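Local coordinates for protein HcgC (Methanococcus maripaludis S2, PDB 5O4J) that probably methylates a carbon of a pyridinol precursor in the biosynthesis of the [Fe]-hydrogenase cofactor, using S-adenosylmethionine as methyl donor, at residues L180-D183 with I184-S188; V232-I235 with D236-Y240; Y59-L62 with K63-E67; V25-K28 with K29-I33; P120-I123 with S124-P128. All coordinates share one frame; numbering follows the deposited sequence. Where two conformers were deposited one is given.

Contact 1 of 5, residues L180-D183 with I184-S188; sequences LVVD and IIMDS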
loop_
_atom_site.group_PDB
_atom_site.type_symbol
_atom_site.label_atom_id
_atom_site.label_comp_id
_atom_site.label_asym_id
_atom_site.label_seq_id
_atom_site.Cartn_x
_atom_site.Cartn_y
_atom_site.Cartn_z
ATOM N N LEU A 180 0.673 -5.197 17.117
ATOM C CA LEU A 180 -0.331 -4.184 16.824
ATOM C C LEU A 180 0.258 -2.783 16.915
ATOM O O LEU A 180 -0.038 -1.927 16.075
ATOM C CB LEU A 180 -1.515 -4.336 17.769
ATOM C CG LEU A 180 -2.314 -5.624 17.582
ATOM C CD1 LEU A 180 -3.256 -5.830 18.757
ATOM C CD2 LEU A 180 -3.064 -5.595 16.261
ATOM N N VAL A 181 1.095 -2.533 17.925
ATOM C CA VAL A 181 1.732 -1.224 18.075
ATOM C C VAL A 181 2.613 -0.924 16.865
ATOM O O VAL A 181 2.557 0.168 16.284
ATOM C CB VAL A 181 2.528 -1.172 19.390
ATOM C CG1 VAL A 181 3.440 0.050 19.453
ATOM C CG2 VAL A 181 1.580 -1.205 20.584
ATOM N N VAL A 182 3.433 -1.895 16.464
ATOM C CA VAL A 182 4.294 -1.736 15.295
ATOM C C VAL A 182 3.458 -1.411 14.064
ATOM O O VAL A 182 3.753 -0.481 13.311
ATOM C CB VAL A 182 5.131 -3.015 15.085
ATOM C CG1 VAL A 182 5.831 -3.002 13.727
ATOM C CG2 VAL A 182 6.141 -3.160 16.212
ATOM N N ASP A 183 2.398 -2.176 13.842
ATOM C CA ASP A 183 1.612 -1.996 12.629
ATOM C C ASP A 183 0.847 -0.673 12.646
ATOM O O ASP A 183 0.689 -0.029 11.605
ATOM C CB ASP A 183 0.669 -3.179 12.459
ATOM C CG ASP A 183 1.390 -4.448 12.075
ATOM O OD1 ASP A 183 2.590 -4.406 11.711
ATOM O OD2 ASP A 183 0.741 -5.513 12.128
ATOM N N ILE A 184 0.344 -0.267 13.814
ATOM C CA ILE A 184 -0.273 1.047 13.957
ATOM C C ILE A 184 0.706 2.128 13.533
ATOM O O ILE A 184 0.368 3.047 12.775
ATOM C CB ILE A 184 -0.746 1.257 15.408
ATOM C CG1 ILE A 184 -1.985 0.411 15.685
ATOM C CG2 ILE A 184 -1.045 2.738 15.696
ATOM C CD1 ILE A 184 -2.281 0.233 17.168
ATOM N N ILE A 185 1.937 2.038 14.025
ATOM C CA ILE A 185 2.919 3.062 13.709
ATOM C C ILE A 185 3.286 3.022 12.226
ATOM O O ILE A 185 3.373 4.068 11.571
ATOM C CB ILE A 185 4.145 2.914 14.635
ATOM C CG1 ILE A 185 3.743 3.293 16.067
ATOM C CG2 ILE A 185 5.286 3.794 14.150
ATOM C CD1 ILE A 185 4.783 2.988 17.137
ATOM N N MET A 186 3.494 1.820 11.669
ATOM C CA MET A 186 3.881 1.707 10.264
ATOM C C MET A 186 2.789 2.230 9.337
ATOM O O MET A 186 3.069 2.982 8.391
ATOM C CB MET A 186 4.211 0.253 9.935
ATOM C CG MET A 186 5.461 -0.262 10.613
ATOM S SD MET A 186 6.976 0.594 10.125
ATOM C CE MET A 186 7.176 -0.094 8.488
ATOM N N ASP A 187 1.530 1.844 9.584
ATOM C CA ASP A 187 0.447 2.339 8.746
ATOM C C ASP A 187 0.303 3.853 8.898
ATOM O O ASP A 187 0.040 4.561 7.923
ATOM C CB ASP A 187 -0.866 1.629 9.095
ATOM C CG ASP A 187 -0.983 0.250 8.448
ATOM O OD1 ASP A 187 -0.169 -0.064 7.562
ATOM O OD2 ASP A 187 -1.903 -0.516 8.813
ATOM N N SER A 188 0.505 4.368 10.111
ATOM C CA SER A 188 0.446 5.810 10.317
ATOM C C SER A 188 1.531 6.522 9.523
ATOM O O SER A 188 1.262 7.532 8.870
ATOM C CB SER A 188 0.567 6.136 11.805
ATOM O OG SER A 188 -0.527 5.624 12.537
#
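I184 wraps its long branch round the carbonyl oxygen of L180, one helical turn back. Its CB stands 3.3 Å from L180 O, and CG1 comes closer, 3.1 Å from L180 O. CD1, at the tip, is still only 3.3 Å from L180 O. This curl follows from a first torsion that sets CG1 beside the backbone N and opposite the carbonyl carbon (chi1 -73°), while CG2 takes the place anti to the N. The same oxygen receives the amide bond, I184 N to L180 O, at 2.8 Å. Outward, I184 packs on I21, on I250 and on the side chain of R167, so an alanine here would probably open a gap between I21 and I250 and take away the CG1 and CD1 cover of L180 O. The stretch is the middle of helix 177-193, and its i to i+4 bonds continue from I184 N to S188 N; the helix is wedged between helix 18-37, strand 159-167 and helix 239-251. V181 and I185 lie side by side on the face turned to I21, with V181 CG1 4.0 Å from I185 CD1. V182 and M186 are likewise aligned, V182 CG1 being 4.2 Å from M186 CG; this face meets a second subunit, where M186 packs on M186 of that copy. The acids take a third face: D183 bonds to S172, and D187 makes salt bridges to R190 and R167. S188 OG donates to I184 O at 2.7 Å, and S188 N reaches that oxygen from the opposite face of its plane.

Contact 2 of 5, residues V232-I235 with D236-Y240; sequences VSSI and DHVEY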
loop_
_atom_site.group_PDB
_atom_site.type_symbol
_atom_site.label_atom_id
_atom_site.label_comp_id
_atom_site.label_asym_id
_atom_site.label_seq_id
_atom_site.Cartn_x
_atom_site.Cartn_y
_atom_site.Cartn_z
ATOM N N VAL A 232 8.668 13.587 12.182
ATOM C CA VAL A 232 8.412 13.976 10.803
ATOM C C VAL A 232 9.301 15.151 10.428
ATOM O O VAL A 232 9.504 16.070 11.232
ATOM C CB VAL A 232 6.931 14.345 10.582
ATOM C CG1 VAL A 232 6.666 14.476 9.092
ATOM C CG2 VAL A 232 6.016 13.316 11.215
ATOM N N SER A 233 9.788 15.134 9.191
ATOM C CA SER A 233 10.497 16.252 8.575
ATOM C C SER A 233 9.600 16.832 7.485
ATOM O O SER A 233 9.160 16.104 6.586
ATOM C CB SER A 233 11.837 15.789 8.000
ATOM O OG SER A 233 12.546 16.858 7.390
ATOM N N SER A 234 9.294 18.129 7.574
ATOM C CA SER A 234 8.362 18.744 6.638
ATOM C C SER A 234 8.659 20.233 6.476
ATOM O O SER A 234 9.284 20.867 7.332
ATOM C CB SER A 234 6.912 18.556 7.099
ATOM O OG SER A 234 6.659 19.267 8.297
ATOM N N ILE A 235 8.158 20.801 5.376
ATOM C CA ILE A 235 8.281 22.242 5.180
ATOM C C ILE A 235 7.243 22.978 6.005
ATOM O O ILE A 235 7.532 24.023 6.595
ATOM C CB ILE A 235 8.140 22.609 3.693
ATOM C CG1 ILE A 235 9.065 21.766 2.812
ATOM C CG2 ILE A 235 8.391 24.115 3.489
ATOM C CD1 ILE A 235 10.532 21.878 3.144
ATOM N N ASP A 236 6.021 22.457 6.039
ATOM C CA ASP A 236 4.883 23.102 6.672
ATOM C C ASP A 236 4.464 22.350 7.926
ATOM O O ASP A 236 4.890 21.222 8.190
ATOM C CB ASP A 236 3.716 23.206 5.688
ATOM C CG ASP A 236 4.056 24.048 4.474
ATOM O OD1 ASP A 236 4.860 24.994 4.612
ATOM O OD2 ASP A 236 3.521 23.766 3.386
ATOM N N HIS A 237 3.591 22.989 8.699
ATOM C CA HIS A 237 3.112 22.379 9.927
ATOM C C HIS A 237 2.302 21.129 9.614
ATOM O O HIS A 237 1.410 21.147 8.761
ATOM C CB HIS A 237 2.267 23.374 10.721
ATOM C CG HIS A 237 3.051 24.538 11.239
ATOM N ND1 HIS A 237 3.762 24.493 12.418
ATOM C CD2 HIS A 237 3.216 25.789 10.745
ATOM C CE1 HIS A 237 4.352 25.659 12.617
ATOM N NE2 HIS A 237 4.034 26.463 11.619
ATOM N N VAL A 238 2.608 20.053 10.337
ATOM C CA VAL A 238 1.892 18.784 10.224
ATOM C C VAL A 238 1.476 18.245 11.580
ATOM O O VAL A 238 0.848 17.189 11.650
ATOM C CB VAL A 238 2.740 17.740 9.464
ATOM C CG1 VAL A 238 2.923 18.155 8.008
ATOM C CG2 VAL A 238 4.098 17.542 10.130
ATOM N N GLU A 239 1.744 18.994 12.653
ATOM C CA GLU A 239 1.501 18.511 14.008
ATOM C C GLU A 239 0.080 17.977 14.193
ATOM O O GLU A 239 -0.112 16.931 14.828
ATOM C CB GLU A 239 1.792 19.632 15.010
ATOM C CG GLU A 239 1.100 20.957 14.695
ATOM C CD GLU A 239 1.752 22.146 15.375
ATOM O OE1 GLU A 239 2.728 21.949 16.126
ATOM O OE2 GLU A 239 1.288 23.283 15.150
ATOM N N TYR A 240 -0.928 18.660 13.650
ATOM C CA TYR A 240 -2.304 18.234 13.919
ATOM C C TYR A 240 -2.658 16.956 13.173
ATOM O O TYR A 240 -3.233 16.025 13.756
ATOM C CB TYR A 240 -3.277 19.355 13.562
ATOM C CG TYR A 240 -3.058 20.580 14.403
ATOM C CD1 TYR A 240 -2.745 20.467 15.752
ATOM C CD2 TYR A 240 -3.128 21.848 13.850
ATOM C CE1 TYR A 240 -2.525 21.579 16.527
ATOM C CE2 TYR A 240 -2.914 22.967 14.622
ATOM C CZ TYR A 240 -2.611 22.823 15.957
ATOM O OH TYR A 240 -2.392 23.932 16.725
#
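S234 OG donates a short hydrogen bond of 2.6 Å to D236 O, two residues on. The donor lies in the plane of that carbonyl, at a C=O...O angle of 157°. The bond is possible because OG is tucked between the backbone N and the carbonyl carbon (chi1 66°), facing into the bend of the chain. V238 closes over the same spot: its CG2 is 3.6 Å from S234 OG, while its other methyl, CG1, rests 4.1 Å from S234 CB. From two residues earlier on the strand, V232 CG1 comes to 4.1 Å from V238 CG2, the two valines meeting at a slant. An alanine in place of S234 would remove the donor, and the D236 carbonyl would probably be left without this bond and the bend be freer to turn. D236 OD1 swings back to 3.4 Å from I235 C, and D236 N is held by S197 OG. I235 turns away from the bend and packs on L199 and on I147 of a second subunit. The arrangement is a tight strand-to-helix corner, which carries the chain from strand 230-234 of the antiparallel four-stranded sheet to V238, the N-cap position of helix 239-251.

Contact 3 of 5, residues Y59-L62 with K63-E67; sequences YSLL and KDCEE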
loop_
_atom_site.group_PDB
_atom_site.type_symbol
_atom_site.label_atom_id
_atom_site.label_comp_id
_atom_site.label_asym_id
_atom_site.label_seq_id
_atom_site.Cartn_x
_atom_site.Cartn_y
_atom_site.Cartn_z
ATOM N N TYR A 59 -3.737 -6.414 36.720
ATOM C CA TYR A 59 -4.145 -5.303 37.574
ATOM C C TYR A 59 -5.646 -5.051 37.463
ATOM O O TYR A 59 -6.316 -4.790 38.468
ATOM C CB TYR A 59 -3.363 -4.037 37.225
ATOM C CG TYR A 59 -3.599 -2.932 38.220
ATOM C CD1 TYR A 59 -2.945 -2.958 39.445
ATOM C CD2 TYR A 59 -4.466 -1.883 37.960
ATOM C CE1 TYR A 59 -3.137 -1.975 40.384
ATOM C CE2 TYR A 59 -4.668 -0.882 38.904
ATOM C CZ TYR A 59 -3.997 -0.939 40.112
ATOM O OH TYR A 59 -4.181 0.039 41.063
ATOM N N SER A 60 -6.186 -5.105 36.244
ATOM C CA SER A 60 -7.606 -4.831 36.032
ATOM C C SER A 60 -8.502 -5.862 36.704
ATOM O O SER A 60 -9.697 -5.605 36.873
ATOM C CB SER A 60 -7.931 -4.778 34.535
ATOM O OG SER A 60 -7.980 -6.072 33.949
ATOM N N LEU A 61 -7.962 -7.023 37.076
ATOM C CA LEU A 61 -8.757 -8.054 37.734
ATOM C C LEU A 61 -8.894 -7.836 39.236
ATOM O O LEU A 61 -9.734 -8.486 39.866
ATOM C CB LEU A 61 -8.130 -9.428 37.496
ATOM C CG LEU A 61 -8.053 -9.906 36.048
ATOM C CD1 LEU A 61 -7.221 -11.167 36.003
ATOM C CD2 LEU A 61 -9.443 -10.145 35.465
ATOM N N LEU A 62 -8.098 -6.940 39.819
ATOM C CA LEU A 62 -8.076 -6.785 41.272
ATOM C C LEU A 62 -9.435 -6.403 41.836
ATOM O O LEU A 62 -9.753 -6.766 42.976
ATOM C CB LEU A 62 -7.028 -5.745 41.660
ATOM C CG LEU A 62 -5.580 -6.189 41.458
ATOM C CD1 LEU A 62 -4.659 -4.999 41.557
ATOM C CD2 LEU A 62 -5.214 -7.237 42.492
ATOM N N LYS A 63 -10.246 -5.669 41.074
ATOM C CA LYS A 63 -11.534 -5.221 41.592
ATOM C C LYS A 63 -12.409 -6.407 41.976
ATOM O O LYS A 63 -12.945 -6.465 43.089
ATOM C CB LYS A 63 -12.235 -4.336 40.561
ATOM C CG LYS A 63 -13.601 -3.815 41.012
ATOM C CD LYS A 63 -14.458 -3.428 39.821
ATOM C CE LYS A 63 -15.902 -3.205 40.224
ATOM N NZ LYS A 63 -16.761 -2.900 39.047
ATOM N N ASP A 64 -12.552 -7.371 41.072
ATOM C CA ASP A 64 -13.472 -8.480 41.266
ATOM C C ASP A 64 -12.798 -9.780 41.680
ATOM O O ASP A 64 -13.505 -10.751 41.974
ATOM C CB ASP A 64 -14.267 -8.722 39.982
ATOM C CG ASP A 64 -15.242 -7.601 39.683
ATOM O OD1 ASP A 64 -15.571 -6.839 40.613
ATOM O OD2 ASP A 64 -15.693 -7.501 38.525
ATOM N N CYS A 65 -11.470 -9.827 41.719
ATOM C CA CYS A 65 -10.734 -11.029 42.091
ATOM C C CYS A 65 -9.998 -10.760 43.396
ATOM O O CYS A 65 -9.219 -9.806 43.485
ATOM C CB CYS A 65 -9.754 -11.434 40.988
ATOM S SG CYS A 65 -10.535 -11.826 39.415
ATOM N N GLU A 66 -10.250 -11.600 44.405
ATOM C CA GLU A 66 -9.640 -11.401 45.719
ATOM C C GLU A 66 -8.120 -11.505 45.652
ATOM O O GLU A 66 -7.405 -10.676 46.228
ATOM C CB GLU A 66 -10.198 -12.426 46.708
ATOM C CG GLU A 66 -11.658 -12.206 47.081
ATOM C CD GLU A 66 -12.182 -13.255 48.051
ATOM O OE1 GLU A 66 -11.395 -13.740 48.892
ATOM O OE2 GLU A 66 -13.382 -13.594 47.969
ATOM N N GLU A 67 -7.611 -12.492 44.927
ATOM C CA GLU A 67 -6.180 -12.682 44.739
ATOM C C GLU A 67 -5.897 -12.819 43.254
ATOM O O GLU A 67 -6.619 -13.524 42.542
ATOM C CB GLU A 67 -5.682 -13.926 45.477
ATOM C CG GLU A 67 -4.169 -14.093 45.483
ATOM C CD GLU A 67 -3.733 -15.401 46.120
ATOM O OE1 GLU A 67 -2.587 -15.474 46.609
ATOM O OE2 GLU A 67 -4.541 -16.357 46.135
HETATM O O HOH W 1 -8.863 -3.677 39.280
HETATM O O HOH W 2 -11.966 -6.745 38.219
#
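L61 and C65 point their side chains to the same side of the turn, inward, where C65 SG lies 3.9 Å from L61 CB. The sulfur stands beside its own backbone N (chi1 -61°), which bends it back over the L61 carbonyl. C65 CB is 3.2 Å from L61 O, and SG is 3.5 Å from L61 O, so the thiol covers the oxygen that its own amide grips. C65 N donates to L61 O at 2.9 Å, nearly straight on to the carbonyl (C=O...N 170°) although the N-H itself is bent to 133°. D64 N adds a weak, longer bond of 3.3 Å to L61 O. The turn links helix 54-60 to strand 65-72 in the beta-alpha-beta unit that begins with strand 42-48, part of the Rossmann-like sheet. The pair packs against the sheet: L61 on V47, L108 and I110, and C65 on F42, A45 and L108. L62 and K63 diverge widely, the lysine chain fully extended and exposed, with D64 setting off in much the same direction as K63. Two waters bridge the turn between carbonyls and amides four residues apart. Water 1 donates to Y59 O at 2.9 Å and accepts a weak bond from K63 N; water 2 donates to S60 O at 2.9 Å and accepts from D64 N at 3.0 Å. S60 OG bonds to I57 O.

Contact 4 of 5, residues V25-K28 with K29-I33; sequences VVEK and KANAI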
loop_
_atom_site.group_PDB
_atom_site.type_symbol
_atom_site.label_atom_id
_atom_site.label_comp_id
_atom_site.label_asym_id
_atom_site.label_seq_id
_atom_site.Cartn_x
_atom_site.Cartn_y
_atom_site.Cartn_z
ATOM N N VAL A 25 -3.945 -0.240 23.586
ATOM C CA VAL A 25 -4.190 -1.623 23.180
ATOM C C VAL A 25 -4.431 -2.510 24.395
ATOM O O VAL A 25 -5.379 -3.302 24.418
ATOM C CB VAL A 25 -3.029 -2.160 22.327
ATOM C CG1 VAL A 25 -3.170 -3.666 22.120
ATOM C CG2 VAL A 25 -2.983 -1.425 20.988
ATOM N N VAL A 26 -3.576 -2.412 25.416
ATOM C CA VAL A 26 -3.743 -3.296 26.563
ATOM C C VAL A 26 -5.046 -2.982 27.282
ATOM O O VAL A 26 -5.703 -3.886 27.806
ATOM C CB VAL A 26 -2.529 -3.235 27.520
ATOM C CG1 VAL A 26 -1.225 -3.534 26.767
ATOM C CG2 VAL A 26 -2.435 -1.907 28.227
ATOM N N GLU A 27 -5.462 -1.714 27.296
ATOM C CA GLU A 27 -6.745 -1.369 27.906
ATOM C C GLU A 27 -7.904 -2.011 27.153
ATOM O O GLU A 27 -8.843 -2.540 27.768
ATOM C CB GLU A 27 -6.904 0.154 27.955
ATOM C CG GLU A 27 -8.221 0.620 28.574
ATOM C CD GLU A 27 -8.362 2.136 28.606
ATOM O OE1 GLU A 27 -8.828 2.660 29.637
ATOM O OE2 GLU A 27 -8.004 2.800 27.608
ATOM N N LYS A 28 -7.851 -2.006 25.819
ATOM C CA LYS A 28 -8.905 -2.671 25.056
ATOM C C LYS A 28 -8.976 -4.163 25.370
ATOM O O LYS A 28 -10.072 -4.721 25.514
ATOM C CB LYS A 28 -8.703 -2.455 23.558
ATOM C CG LYS A 28 -9.139 -1.083 23.096
ATOM C CD LYS A 28 -8.682 -0.777 21.691
ATOM C CE LYS A 28 -9.316 0.544 21.232
ATOM N NZ LYS A 28 -8.988 0.922 19.842
ATOM N N LYS A 29 -7.829 -4.822 25.510
ATOM C CA LYS A 29 -7.837 -6.238 25.871
ATOM C C LYS A 29 -8.411 -6.443 27.271
ATOM O O LYS A 29 -9.224 -7.353 27.495
ATOM C CB LYS A 29 -6.417 -6.813 25.776
ATOM C CG LYS A 29 -5.848 -6.822 24.359
ATOM C CD LYS A 29 -4.514 -7.540 24.283
ATOM C CE LYS A 29 -4.036 -7.615 22.838
ATOM N NZ LYS A 29 -2.787 -8.425 22.698
ATOM N N ALA A 30 -8.013 -5.601 28.225
ATOM C CA ALA A 30 -8.533 -5.727 29.582
ATOM C C ALA A 30 -10.037 -5.507 29.613
ATOM O O ALA A 30 -10.763 -6.209 30.328
ATOM C CB ALA A 30 -7.818 -4.748 30.513
ATOM N N ASN A 31 -10.525 -4.514 28.864
ATOM C CA ASN A 31 -11.955 -4.250 28.837
ATOM C C ASN A 31 -12.726 -5.377 28.153
ATOM O O ASN A 31 -13.859 -5.677 28.550
ATOM C CB ASN A 31 -12.222 -2.906 28.168
ATOM C CG ASN A 31 -11.948 -1.742 29.102
ATOM O OD1 ASN A 31 -12.015 -1.892 30.329
ATOM N ND2 ASN A 31 -11.632 -0.586 28.537
ATOM N N ALA A 32 -12.142 -6.009 27.132
ATOM C CA ALA A 32 -12.775 -7.177 26.520
ATOM C C ALA A 32 -12.956 -8.299 27.538
ATOM O O ALA A 32 -14.012 -8.949 27.590
ATOM C CB ALA A 32 -11.935 -7.667 25.339
ATOM N N ILE A 33 -11.932 -8.549 28.350
ATOM C CA ILE A 33 -12.031 -9.558 29.402
ATOM C C ILE A 33 -13.086 -9.154 30.423
ATOM O O ILE A 33 -13.938 -9.963 30.818
ATOM C CB ILE A 33 -10.652 -9.779 30.051
ATOM C CG1 ILE A 33 -9.748 -10.526 29.074
ATOM C CG2 ILE A 33 -10.775 -10.531 31.381
ATOM C CD1 ILE A 33 -8.269 -10.468 29.416
#
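Helix 18-37 borders the S-adenosylhomocysteine site of this Rossmann-like methyltransferase, and its residues V25 and K29, one turn apart, lie side by side on the face that meets helix 177-193, from which K29 reaches the site. K29 is drawn out straight beyond CG, and along the way its CE passes 4.1 Å from V25 CG1, while CG rests 3.6 Å from V25 O. V25 thus flanks the aliphatic run of the lysine. NZ has three protein partners farther on: a salt bridge to E134 and hydrogen bonds to S175 O and T177 OG1. Gripped at its end in this way, K29 touches the bound ligand. The backbone beneath is regular, with K29 N donating to V25 O at 3.1 Å in the carbonyl plane and A30 N to V26 O at 2.9 Å. A30 CB lies 3.5 Å from V26 O, and its small methyl faces Y56 and S60 of helix 54-60. K28 leads its extended chain to another side, where NZ bonds to I250 O and V253 O. The exposed face carries E27 and N31, which also run alongside one another with the carboxylate and amide planes 28° apart. Their contact is between a methylene and the amide nitrogen, not between the two polar ends: E27 CG is 3.6 Å from N31 ND2. N31 is fixed through its backbone, N31 N donating to E27 O at 2.8 Å, and its CB sits 3.4 Å from that same oxygen, E27 O.

Contact 5 of 5, residues P120-I123 with S124-P128; sequences PDLI and SKFNP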
loop_
_atom_site.group_PDB
_atom_site.type_symbol
_atom_site.label_atom_id
_atom_site.label_comp_id
_atom_site.label_asym_id
_atom_site.label_seq_id
_atom_site.Cartn_x
_atom_site.Cartn_y
_atom_site.Cartn_z
ATOM N N PRO A 120 -1.129 -27.230 26.873
ATOM C CA PRO A 120 -2.441 -27.730 27.317
ATOM C C PRO A 120 -2.336 -28.626 28.538
ATOM O O PRO A 120 -3.259 -28.677 29.361
ATOM C CB PRO A 120 -2.952 -28.493 26.086
ATOM C CG PRO A 120 -2.234 -27.846 24.928
ATOM C CD PRO A 120 -0.874 -27.531 25.454
ATOM N N ASP A 121 -1.216 -29.340 28.677
ATOM C CA ASP A 121 -1.006 -30.200 29.837
ATOM C C ASP A 121 -1.046 -29.394 31.136
ATOM O O ASP A 121 -1.667 -29.815 32.118
ATOM C CB ASP A 121 0.331 -30.934 29.687
ATOM C CG ASP A 121 0.522 -32.033 30.716
ATOM O OD1 ASP A 121 0.134 -31.851 31.888
ATOM O OD2 ASP A 121 1.069 -33.091 30.344
ATOM N N LEU A 122 -0.362 -28.241 31.172
ATOM C CA LEU A 122 -0.370 -27.422 32.381
ATOM C C LEU A 122 -1.751 -26.828 32.647
ATOM O O LEU A 122 -2.217 -26.806 33.793
ATOM C CB LEU A 122 0.680 -26.316 32.275
ATOM C CG LEU A 122 0.721 -25.317 33.438
ATOM C CD1 LEU A 122 1.003 -26.018 34.758
ATOM C CD2 LEU A 122 1.776 -24.247 33.172
ATOM N N ILE A 123 -2.419 -26.345 31.604
ATOM C CA ILE A 123 -3.762 -25.803 31.771
ATOM C C ILE A 123 -4.702 -26.870 32.320
ATOM O O ILE A 123 -5.552 -26.589 33.173
ATOM C CB ILE A 123 -4.263 -25.228 30.437
ATOM C CG1 ILE A 123 -3.379 -24.045 30.033
ATOM C CG2 ILE A 123 -5.751 -24.844 30.540
ATOM C CD1 ILE A 123 -3.729 -23.425 28.710
ATOM N N SER A 124 -4.556 -28.111 31.851
ATOM C CA SER A 124 -5.423 -29.195 32.299
ATOM C C SER A 124 -5.301 -29.466 33.793
ATOM O O SER A 124 -6.139 -30.189 34.347
ATOM C CB SER A 124 -5.107 -30.472 31.520
ATOM O OG SER A 124 -3.929 -31.084 32.015
ATOM N N LYS A 125 -4.283 -28.925 34.458
ATOM C CA LYS A 125 -4.120 -29.141 35.887
ATOM C C LYS A 125 -5.041 -28.262 36.722
ATOM O O LYS A 125 -5.098 -28.438 37.944
ATOM C CB LYS A 125 -2.663 -28.903 36.284
ATOM C CG LYS A 125 -1.679 -29.734 35.470
ATOM C CD LYS A 125 -0.722 -30.514 36.351
ATOM C CE LYS A 125 0.146 -31.466 35.533
ATOM N NZ LYS A 125 -0.624 -32.629 35.000
ATOM N N PHE A 126 -5.772 -27.344 36.095
ATOM C CA PHE A 126 -6.686 -26.453 36.788
ATOM C C PHE A 126 -8.129 -26.857 36.516
ATOM O O PHE A 126 -8.434 -27.579 35.560
ATOM C CB PHE A 126 -6.443 -25.000 36.358
ATOM C CG PHE A 126 -5.020 -24.569 36.528
ATOM C CD1 PHE A 126 -4.513 -24.308 37.793
ATOM C CD2 PHE A 126 -4.178 -24.454 35.435
ATOM C CE1 PHE A 126 -3.197 -23.923 37.961
ATOM C CE2 PHE A 126 -2.859 -24.074 35.597
ATOM C CZ PHE A 126 -2.368 -23.808 36.863
ATOM N N ASN A 127 -9.022 -26.369 37.373
ATOM C CA ASN A 127 -10.458 -26.613 37.251
ATOM C C ASN A 127 -11.175 -25.326 37.623
ATOM O O ASN A 127 -11.857 -25.240 38.652
ATOM C CB ASN A 127 -10.895 -27.776 38.147
ATOM C CG ASN A 127 -12.370 -28.114 37.992
ATOM O OD1 ASN A 127 -12.956 -27.932 36.924
ATOM N ND2 ASN A 127 -12.981 -28.595 39.069
ATOM N N PRO A 128 -11.035 -24.292 36.801
ATOM C CA PRO A 128 -11.610 -22.991 37.133
ATOM C C PRO A 128 -13.073 -22.898 36.716
ATOM O O PRO A 128 -13.596 -23.726 35.970
ATOM C CB PRO A 128 -10.748 -22.018 36.317
ATOM C CG PRO A 128 -10.400 -22.799 35.092
ATOM C CD PRO A 128 -10.302 -24.256 35.522
#
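D121 holds its CG anti to the backbone N (chi1 -170°), and K125 sets its own beside the N (chi1 -54°) and then kinks twice along the chain; together these turns bring the carboxylate and the ammonium group to each other at a slant. K125 NZ reaches D121 OD1 at 3.3 Å, a salt bridge whose hydrogen bond is weak, on an exposed surface. On the way K125 CG passes 3.4 Å from D121 O. That oxygen is hydrogen-bonded by S124 OG, which donates to D121 O at 2.6 Å from a position tilted out of the carbonyl plane. S124 N keeps the last i to i+4 bond, 2.9 Å to P120 O. The next two amides contract to i+3 spacing: K125 N to L122 O and F126 N to I123 O are both 3.0 Å, each donor standing above the carbonyl plane. The F126 ring then comes back beside the last carbonyls of the helix, its CE2 3.3 Å from L122 O, where the oxygen stands oblique to the ring, and 4.4 Å from L122 CG. F126 packs further on P106, L98 and V109, and L122 on L91 and Q95, with the L122 side chain about 5 Å from the bound S-adenosylhomocysteine. The whole is a short helix, 120-123, ended by a type I beta turn from I123 to F126, which leads to strand 130-134 of the Rossmann-like sheet.

In the fold
All five contacts are local and follow one another in series, with none nested or crossing. From the N terminus, contact 4 comes first, within helix 18-37. Contact 3 turns the chain from helix 54-60 to strand 65-72 and touches contact 4 where S60 OG lies 3.7 Å from A30 CB. Contact 5 ends helix 120-123 ahead of strand 130-134, about 21 Å from contact 3 between centres. Contact 1 lies in helix 177-193 and packs on contact 4, L180 CD1 being 4.0 Å from V25 CG1; it leads from the mixed sheet toward the antiparallel one. Contact 2 turns the corner after strand 230-234, about 53 Å from contact 5 between centres.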